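Local atomic coordinates of autolysin E (Staphylococcus aureus, PDB entry 4PI9), a protein that probably cleaves the glycan strands of bacterial cell-wall peptidoglycan as an N-acetylglucosaminidase, and is seen here with a muramyl dipeptide bound. Residues I99-H104 and G162-I167; Y127-G132 and S146-E151. All coordinates share one frame; numbering follows the deposited sequence.

Interaction 1. Residues I99-H104 and G162-I167; sequences IYLVSH and GGAKFI. With 3LT ((4R)-4-[[(2S)-2-[[(2R)-2-[(2R,3S,4R,5R,6R)-5-acetamido-2-(hydroxymethyl)-3,6-bis(oxidanyl)oxan-4-yl]oxypropanoyl]amino]propanoyl]amino]-5-azanyl-5-oxidanylidene-pentanoic acid), chain L.
Ile167 meets Tyr100 and Leu101 where two helices of the lysozyme-like fold cross. Helix 98-109 and helix 156-172 pack in the buried core of the chain. Their short segments 99-104 and 162-167 run at 114° to each other, with the axes 11.4 Å apart at closest approach. Side chains therefore bridge the space between the backbones, and no hydrogen bond crosses it.

Ile167 carries most of the contact from its helix. Its CG1 branch lies beside the backbone N, anti to the carbonyl carbon (chi1 -67°), and carries CD1 to the end of the Tyr100 side chain. CD1 of Ile167 stands 3.4 Å from OH of Tyr100. The two side chains come from opposite directions. The second branch of Ile167 is also used: CG2 lies 4.2 Å from CE2 of Tyr100 and meets the ring obliquely. CD1 of Ile167 further touches CD1 of Leu101 at 3.9 Å, where the two chains pass at a slant.

Leu101 grips the other helix with both methyls. While CD1 goes to Ile167, CD2 reaches CB of Ala164 at 4.1 Å. CD1 of Leu101 also lies near the Ala164 backbone, 4.2 Å from CA of Ala164. Phe87 and Ala90 of helix 84-94 pack alongside.

Phe166 points elsewhere. Its ring edge faces the bound muramyl dipeptide, with oxygen OAS of the ligand in the ring plane.

The polar end of Tyr100 is not left to the apolar methyls. Its hydroxyl is hydrogen-bonded to His104, one helical turn on, and this should limit the freedom of both rings. OH of Tyr100 lies in the plane of the imidazole, at its edge, 2.8 Å from ND1 of His104.

Interaction 2. Residues Y127-G132 and S146-E151; sequences YYNFFG and SYAEKE. With 3LT ((4R)-4-[[(2S)-2-[[(2R)-2-[(2R,3S,4R,5R,6R)-5-acetamido-2-(hydroxymethyl)-3,6-bis(oxidanyl)oxan-4-yl]oxypropanoyl]amino]propanoyl]amino]-5-azanyl-5-oxidanylidene-pentanoic acid), chain L.
The end of strand 125-127, from the small antiparallel hairpin with strand 120-122, and the loop after it pack against the short helix beginning at Tyr147. Tyr127, Ala148 and Glu149 bury the most surface. Ser146 sits at the N-cap of the helix.

In a CH-pi contact, CA of Glu149 stands over one face of the Tyr127 ring, 4.1 Å from its centroid and 23° off the ring normal. It is displaced toward the rim. The glutamate then runs on obliquely across the ring. CG is anti to the backbone N (chi1 -175°) and the chain stays extended, which carries the carboxylate across the same face to the CD2/CE2 edge. OE1 of Glu149 ends 3.3 Å from CE2 of Tyr127. The carboxylate and ring planes are 43° apart, so they do not stack flat. The phenol OH is hydrogen-bonded to OE1 of Gln152.

O of Ala148 approaches CD1 of Tyr127 obliquely at 3.8 Å, while the Ala148 methyl packs on CB of Tyr127 and O of Tyr128. The Asn129 amide passes the same methyl, with ND2 4.3 Å from CB of Ala148. That amide is held at both ends. OD1 accepts from N of Phe131 at 3.3 Å, in the carbonyl plane, and forms an Asx turn. ND2 donates to the backbone oxygen of Ile133.

Further along, O of Gly132 comes 3.4 Å from CAL of the bound muramyl dipeptide.

No hydrogen bond joins the two segments. The contact rests on the tyrosine face, met by both carbon and a carboxylate oxygen, and on the alanine methyl. The polar ends of Tyr127 and Asn129 bond to neighbouring residues. The fixed amide probably helps shape the turn leading to the ligand.

How the interactions relate
Interaction 2 is nested within the part of the chain closed by interaction 1, and their centres lie 13 Å apart. Phe131 joins them directly. Its CE1 is 3.4 Å from O of Leu101, its CD2 is 3.7 Å from CA of Gly163, and its ring meets His104 edge-to-face. Tyr147 and Phe166 make a second junction, also edge-to-face, with OH of Tyr147 3.5 Å from CD1 of Phe166. Both contacts reach the muramyl dipeptide: 162-167 through Phe166, and 127-132 and 146-151 through Gly132 and Tyr147. Gly134, Tyr171 and Tyr194 add hydrogen bonds to the ligand. Interaction 1 thus appears to lie behind the part of the site lined by Phe166.

Interaction 1. Residues I99-H104 and G162-I167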
loop_
_atom_site.group_PDB
_atom_site.type_symbol
_atom_site.label_atom_id
_atom_site.label_comp_id
_atom_site.label_asym_id
_atom_site.label_seq_id
_atom_site.Cartn_x
_atom_site.Cartn_y
_atom_site.Cartn_z
ATOM N N ILE A 99 -11.155 2.961 2.796
ATOM C CA ILE A 99 -11.148 3.046 1.345
ATOM C C ILE A 99 -9.711 2.827 0.837
ATOM O O ILE A 99 -9.483 2.113 -0.151
ATOM C CB ILE A 99 -11.754 4.343 0.867
ATOM C CG1 ILE A 99 -13.266 4.316 1.189
ATOM C CG2 ILE A 99 -11.428 4.649 -0.592
ATOM C CD1 ILE A 99 -13.987 5.616 0.862
ATOM N N TYR A 100 -8.758 3.462 1.506
ATOM C CA TYR A 100 -7.344 3.200 1.205
ATOM C C TYR A 100 -7.005 1.706 1.353
ATOM O O TYR A 100 -6.399 1.102 0.481
ATOM C CB TYR A 100 -6.425 4.081 2.087
ATOM C CG TYR A 100 -5.093 3.407 2.300
ATOM C CD1 TYR A 100 -4.216 3.209 1.240
ATOM C CD2 TYR A 100 -4.753 2.829 3.529
ATOM C CE1 TYR A 100 -3.050 2.474 1.393
ATOM C CE2 TYR A 100 -3.596 2.110 3.708
ATOM C CZ TYR A 100 -2.745 1.930 2.651
ATOM O OH TYR A 100 -1.602 1.191 2.727
ATOM N N LEU A 101 -7.422 1.112 2.470
ATOM C CA LEU A 101 -7.040 -0.245 2.771
ATOM C C LEU A 101 -7.588 -1.215 1.735
ATOM O O LEU A 101 -6.884 -2.111 1.218
ATOM C CB LEU A 101 -7.504 -0.649 4.162
ATOM C CG LEU A 101 -6.874 -1.874 4.783
ATOM C CD1 LEU A 101 -5.365 -1.733 5.036
ATOM C CD2 LEU A 101 -7.677 -2.208 6.059
ATOM N N VAL A 102 -8.846 -1.038 1.367
ATOM C CA VAL A 102 -9.503 -1.865 0.341
ATOM C C VAL A 102 -8.793 -1.669 -0.997
ATOM O O VAL A 102 -8.462 -2.639 -1.718
ATOM C CB VAL A 102 -10.993 -1.518 0.190
ATOM C CG1 VAL A 102 -11.555 -2.074 -1.115
ATOM C CG2 VAL A 102 -11.747 -2.040 1.398
ATOM N N SER A 103 -8.503 -0.434 -1.324
ATOM C CA SER A 103 -7.933 -0.076 -2.644
ATOM C C SER A 103 -6.534 -0.665 -2.747
ATOM O O SER A 103 -6.189 -1.213 -3.810
ATOM C CB SER A 103 -7.877 1.424 -2.822
ATOM O OG SER A 103 -9.193 2.031 -2.889
ATOM N N HIS A 104 -5.741 -0.572 -1.685
ATOM C CA HIS A 104 -4.410 -1.139 -1.647
ATOM C C HIS A 104 -4.505 -2.649 -1.852
ATOM O O HIS A 104 -3.828 -3.211 -2.762
ATOM C CB HIS A 104 -3.748 -0.766 -0.357
ATOM C CG HIS A 104 -2.308 -1.211 -0.232
ATOM N ND1 HIS A 104 -1.525 -0.763 0.781
ATOM C CD2 HIS A 104 -1.521 -1.982 -1.021
ATOM C CE1 HIS A 104 -0.318 -1.285 0.656
ATOM N NE2 HIS A 104 -0.282 -1.995 -0.436
ATOM N N GLY A 162 -3.863 -7.924 10.058
ATOM C CA GLY A 162 -2.432 -7.812 10.176
ATOM C C GLY A 162 -1.810 -6.799 9.216
ATOM O O GLY A 162 -0.852 -6.143 9.578
ATOM N N GLY A 163 -2.296 -6.712 8.005
ATOM C CA GLY A 163 -1.796 -5.707 7.061
ATOM C C GLY A 163 -2.066 -4.342 7.611
ATOM O O GLY A 163 -1.162 -3.464 7.571
ATOM N N ALA A 164 -3.267 -4.067 8.093
ATOM C CA ALA A 164 -3.562 -2.767 8.660
ATOM C C ALA A 164 -2.648 -2.456 9.864
ATOM O O ALA A 164 -2.171 -1.340 10.021
ATOM C CB ALA A 164 -5.009 -2.681 9.100
ATOM N N LYS A 165 -2.425 -3.446 10.723
ATOM C CA LYS A 165 -1.553 -3.278 11.865
ATOM C C LYS A 165 -0.129 -2.891 11.436
ATOM O O LYS A 165 0.459 -1.933 11.971
ATOM C CB LYS A 165 -1.513 -4.555 12.697
ATOM C CG LYS A 165 -0.653 -4.405 13.932
ATOM C CD LYS A 165 -0.596 -5.700 14.705
ATOM C CE LYS A 165 0.219 -5.476 15.975
ATOM N NZ LYS A 165 0.710 -6.754 16.532
ATOM N N PHE A 166 0.361 -3.555 10.403
ATOM C CA PHE A 166 1.685 -3.243 9.833
ATOM C C PHE A 166 1.755 -1.841 9.243
ATOM O O PHE A 166 2.686 -1.063 9.515
ATOM C CB PHE A 166 2.025 -4.247 8.755
ATOM C CG PHE A 166 3.284 -3.923 7.995
ATOM C CD1 PHE A 166 4.517 -4.293 8.464
ATOM C CD2 PHE A 166 3.213 -3.229 6.807
ATOM C CE1 PHE A 166 5.652 -3.991 7.770
ATOM C CE2 PHE A 166 4.346 -2.904 6.094
ATOM C CZ PHE A 166 5.565 -3.292 6.572
ATOM N N ILE A 167 0.765 -1.502 8.425
ATOM C CA ILE A 167 0.762 -0.164 7.809
ATOM C C ILE A 167 0.755 0.920 8.885
ATOM O O ILE A 167 1.527 1.940 8.809
ATOM C CB ILE A 167 -0.415 -0.028 6.828
ATOM C CG1 ILE A 167 -0.201 -0.960 5.625
ATOM C CG2 ILE A 167 -0.535 1.414 6.429
ATOM C CD1 ILE A 167 -1.473 -1.401 4.962
HETATM C CAA 3LT L . 9.181 -3.873 -1.204
HETATM C CAJ 3LT L . 9.234 -3.984 0.342
HETATM C CAI 3LT L . 10.392 -3.049 0.828
HETATM C CAG 3LT L . 11.705 -3.488 0.155
HETATM C CAD 3LT L . 11.518 -3.540 -1.382
HETATM C CAE 3LT L . 12.766 -3.994 -2.179
HETATM C CAL 3LT L . 7.262 -4.089 1.864
HETATM C CAN 3LT L . 6.052 -3.357 2.371
HETATM C CAP 3LT L . 9.909 -2.126 2.992
HETATM C CAR 3LT L . 9.348 -2.663 4.273
HETATM C CAQ 3LT L . 10.861 -0.949 3.281
HETATM O OAB 3LT L . 8.093 -4.592 -1.649
HETATM O OAO 3LT L . 10.570 -3.116 2.222
HETATM O OAH 3LT L . 12.730 -2.524 0.499
HETATM O OAC 3LT L . 10.417 -4.424 -1.710
HETATM O OAF 3LT L . 13.196 -5.180 -1.436
HETATM O OAM 3LT L . 7.591 -5.145 2.387
HETATM O OAS 3LT L . 8.560 -1.986 4.926
HETATM N NAK 3LT L . 7.977 -3.477 0.920
HETATM N NAT 3LT L . 9.724 -3.898 4.640
HETATM C CAU 3LT L . 9.148 -4.543 5.853
HETATM C CAW 3LT L . 10.004 -4.589 7.140
HETATM C CAV 3LT L . 8.687 -5.965 5.455
HETATM O OAX 3LT L . 9.266 -3.985 8.209
HETATM C C 3LT L . 12.699 -5.625 8.240
HETATM N N 3LT L . 11.316 -3.919 7.014
HETATM O O 3LT L . 13.539 -6.522 8.258
HETATM N NBH 3LT L . 12.106 -5.194 9.364
HETATM C CA 3LT L . 12.372 -4.913 6.881
HETATM C CB 3LT L . 12.029 -5.922 5.728
HETATM C CD 3LT L . 12.293 -6.238 3.221
HETATM C CG 3LT L . 12.895 -5.630 4.501
HETATM O OE2 3LT L . 11.058 -6.355 3.041
HETATM O OE1 3LT L . 13.149 -6.657 2.405
#

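Interaction 2. Residues Y127-G132 and S146-E151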
loop_
_atom_site.group_PDB
_atom_site.type_symbol
_atom_site.label_atom_id
_atom_site.label_comp_id
_atom_site.label_asym_id
_atom_site.label_seq_id
_atom_site.Cartn_x
_atom_site.Cartn_y
_atom_site.Cartn_z
ATOM N N TYR A 127 -0.632 -19.504 4.484
ATOM C CA TYR A 127 -0.392 -18.090 4.805
ATOM C C TYR A 127 -0.856 -17.176 3.701
ATOM O O TYR A 127 -0.736 -17.442 2.519
ATOM C CB TYR A 127 1.096 -17.863 5.124
ATOM C CG TYR A 127 1.512 -18.626 6.353
ATOM C CD1 TYR A 127 1.210 -18.154 7.631
ATOM C CD2 TYR A 127 2.166 -19.850 6.244
ATOM C CE1 TYR A 127 1.559 -18.871 8.769
ATOM C CE2 TYR A 127 2.514 -20.574 7.374
ATOM C CZ TYR A 127 2.211 -20.084 8.630
ATOM O OH TYR A 127 2.571 -20.797 9.756
ATOM N N TYR A 128 -1.410 -16.028 4.118
ATOM C CA TYR A 128 -2.023 -15.084 3.212
ATOM C C TYR A 128 -1.319 -13.710 3.420
ATOM O O TYR A 128 -0.820 -13.435 4.520
ATOM C CB TYR A 128 -3.528 -14.941 3.573
ATOM C CG TYR A 128 -4.297 -16.221 3.362
ATOM C CD1 TYR A 128 -4.353 -17.165 4.382
ATOM C CD2 TYR A 128 -4.880 -16.476 2.148
ATOM C CE1 TYR A 128 -5.028 -18.372 4.171
ATOM C CE2 TYR A 128 -5.567 -17.682 1.930
ATOM C CZ TYR A 128 -5.601 -18.594 2.962
ATOM O OH TYR A 128 -6.302 -19.783 2.681
ATOM N N ASN A 129 -1.330 -12.939 2.358
ATOM C CA ASN A 129 -0.724 -11.570 2.361
ATOM C C ASN A 129 -1.370 -10.750 1.293
ATOM O O ASN A 129 -1.253 -11.047 0.133
ATOM C CB ASN A 129 0.779 -11.746 2.091
ATOM C CG ASN A 129 1.595 -10.488 2.308
ATOM O OD1 ASN A 129 1.125 -9.358 2.164
ATOM N ND2 ASN A 129 2.861 -10.702 2.580
ATOM N N PHE A 130 -2.117 -9.690 1.694
ATOM C CA PHE A 130 -2.859 -8.917 0.703
ATOM C C PHE A 130 -2.289 -7.514 0.484
ATOM O O PHE A 130 -2.845 -6.757 -0.288
ATOM C CB PHE A 130 -4.339 -8.771 1.123
ATOM C CG PHE A 130 -5.067 -10.108 1.338
ATOM C CD1 PHE A 130 -4.831 -11.171 0.506
ATOM C CD2 PHE A 130 -6.042 -10.227 2.302
ATOM C CE1 PHE A 130 -5.516 -12.360 0.672
ATOM C CE2 PHE A 130 -6.730 -11.398 2.472
ATOM C CZ PHE A 130 -6.440 -12.483 1.668
ATOM N N PHE A 131 -1.111 -7.264 1.035
ATOM C CA PHE A 131 -0.566 -5.899 0.962
ATOM C C PHE A 131 0.902 -5.849 0.533
ATOM O O PHE A 131 1.532 -4.821 0.728
ATOM C CB PHE A 131 -0.785 -5.189 2.291
ATOM C CG PHE A 131 -2.242 -5.100 2.676
ATOM C CD1 PHE A 131 -3.075 -4.089 2.158
ATOM C CD2 PHE A 131 -2.758 -6.016 3.548
ATOM C CE1 PHE A 131 -4.421 -4.033 2.526
ATOM C CE2 PHE A 131 -4.057 -5.955 3.927
ATOM C CZ PHE A 131 -4.911 -5.018 3.377
ATOM N N GLY A 132 1.416 -6.922 -0.065
ATOM C CA GLY A 132 2.831 -6.895 -0.536
ATOM C C GLY A 132 3.858 -6.663 0.552
ATOM O O GLY A 132 4.831 -5.884 0.344
ATOM N N SER A 146 9.586 -15.158 6.052
ATOM C CA SER A 146 8.376 -14.560 5.486
ATOM C C SER A 146 7.675 -13.776 6.575
ATOM O O SER A 146 7.391 -14.303 7.662
ATOM C CB SER A 146 7.440 -15.636 4.939
ATOM O OG SER A 146 6.306 -15.059 4.305
ATOM N N TYR A 147 7.386 -12.503 6.303
ATOM C CA TYR A 147 6.746 -11.679 7.310
ATOM C C TYR A 147 5.393 -12.317 7.731
ATOM O O TYR A 147 5.066 -12.350 8.913
ATOM C CB TYR A 147 6.552 -10.237 6.770
ATOM C CG TYR A 147 6.312 -9.228 7.867
ATOM C CD1 TYR A 147 5.016 -8.954 8.309
ATOM C CD2 TYR A 147 7.368 -8.551 8.465
ATOM C CE1 TYR A 147 4.780 -8.057 9.326
ATOM C CE2 TYR A 147 7.147 -7.649 9.489
ATOM C CZ TYR A 147 5.848 -7.399 9.913
ATOM O OH TYR A 147 5.611 -6.510 10.923
ATOM N N ALA A 148 4.674 -12.805 6.728
ATOM C CA ALA A 148 3.320 -13.378 6.901
ATOM C C ALA A 148 3.336 -14.569 7.872
ATOM O O ALA A 148 2.444 -14.698 8.720
ATOM C CB ALA A 148 2.747 -13.779 5.561
ATOM N N GLU A 149 4.373 -15.397 7.770
ATOM C CA GLU A 149 4.561 -16.562 8.677
ATOM C C GLU A 149 4.966 -16.111 10.095
ATOM O O GLU A 149 4.354 -16.481 11.098
ATOM C CB GLU A 149 5.607 -17.473 8.067
ATOM C CG GLU A 149 5.838 -18.781 8.801
ATOM C CD GLU A 149 6.427 -19.840 7.881
ATOM O OE1 GLU A 149 5.781 -20.173 6.856
ATOM O OE2 GLU A 149 7.531 -20.344 8.176
ATOM N N LYS A 150 5.962 -15.244 10.190
ATOM C CA LYS A 150 6.303 -14.649 11.476
ATOM C C LYS A 150 5.064 -14.106 12.224
ATOM O O LYS A 150 4.936 -14.265 13.444
ATOM C CB LYS A 150 7.351 -13.554 11.240
ATOM C CG LYS A 150 7.694 -12.692 12.443
ATOM C CD LYS A 150 8.836 -11.735 12.100
ATOM C CE LYS A 150 8.878 -10.526 13.025
ATOM N NZ LYS A 150 7.853 -9.526 12.631
ATOM N N GLU A 151 4.137 -13.472 11.495
ATOM C CA GLU A 151 2.934 -12.889 12.109
ATOM C C GLU A 151 1.740 -13.832 12.146
ATOM O O GLU A 151 0.680 -13.480 12.690
ATOM C CB GLU A 151 2.528 -11.616 11.351
ATOM C CG GLU A 151 3.545 -10.504 11.459
ATOM C CD GLU A 151 3.745 -10.025 12.870
ATOM O OE1 GLU A 151 2.775 -10.020 13.665
ATOM O OE2 GLU A 151 4.886 -9.646 13.191
HETATM C CAA 3LT L . 9.181 -3.873 -1.204
HETATM C CAJ 3LT L . 9.234 -3.984 0.342
HETATM C CAI 3LT L . 10.392 -3.049 0.828
HETATM C CAG 3LT L . 11.705 -3.488 0.155
HETATM C CAD 3LT L . 11.518 -3.540 -1.382
HETATM C CAE 3LT L . 12.766 -3.994 -2.179
HETATM C CAL 3LT L . 7.262 -4.089 1.864
HETATM C CAN 3LT L . 6.052 -3.357 2.371
HETATM C CAP 3LT L . 9.909 -2.126 2.992
HETATM C CAR 3LT L . 9.348 -2.663 4.273
HETATM C CAQ 3LT L . 10.861 -0.949 3.281
HETATM O OAB 3LT L . 8.093 -4.592 -1.649
HETATM O OAO 3LT L . 10.570 -3.116 2.222
HETATM O OAH 3LT L . 12.730 -2.524 0.499
HETATM O OAC 3LT L . 10.417 -4.424 -1.710
HETATM O OAF 3LT L . 13.196 -5.180 -1.436
HETATM O OAM 3LT L . 7.591 -5.145 2.387
HETATM O OAS 3LT L . 8.560 -1.986 4.926
HETATM N NAK 3LT L . 7.977 -3.477 0.920
HETATM N NAT 3LT L . 9.724 -3.898 4.640
HETATM C CAU 3LT L . 9.148 -4.543 5.853
HETATM C CAW 3LT L . 10.004 -4.589 7.140
HETATM C CAV 3LT L . 8.687 -5.965 5.455
HETATM O OAX 3LT L . 9.266 -3.985 8.209
HETATM C C 3LT L . 12.699 -5.625 8.240
HETATM N N 3LT L . 11.316 -3.919 7.014
HETATM O O 3LT L . 13.539 -6.522 8.258
HETATM N NBH 3LT L . 12.106 -5.194 9.364
HETATM C CA 3LT L . 12.372 -4.913 6.881
HETATM C CB 3LT L . 12.029 -5.922 5.728
HETATM C CD 3LT L . 12.293 -6.238 3.221
HETATM C CG 3LT L . 12.895 -5.630 4.501
HETATM O OE2 3LT L . 11.058 -6.355 3.041
HETATM O OE1 3LT L . 13.149 -6.657 2.405
#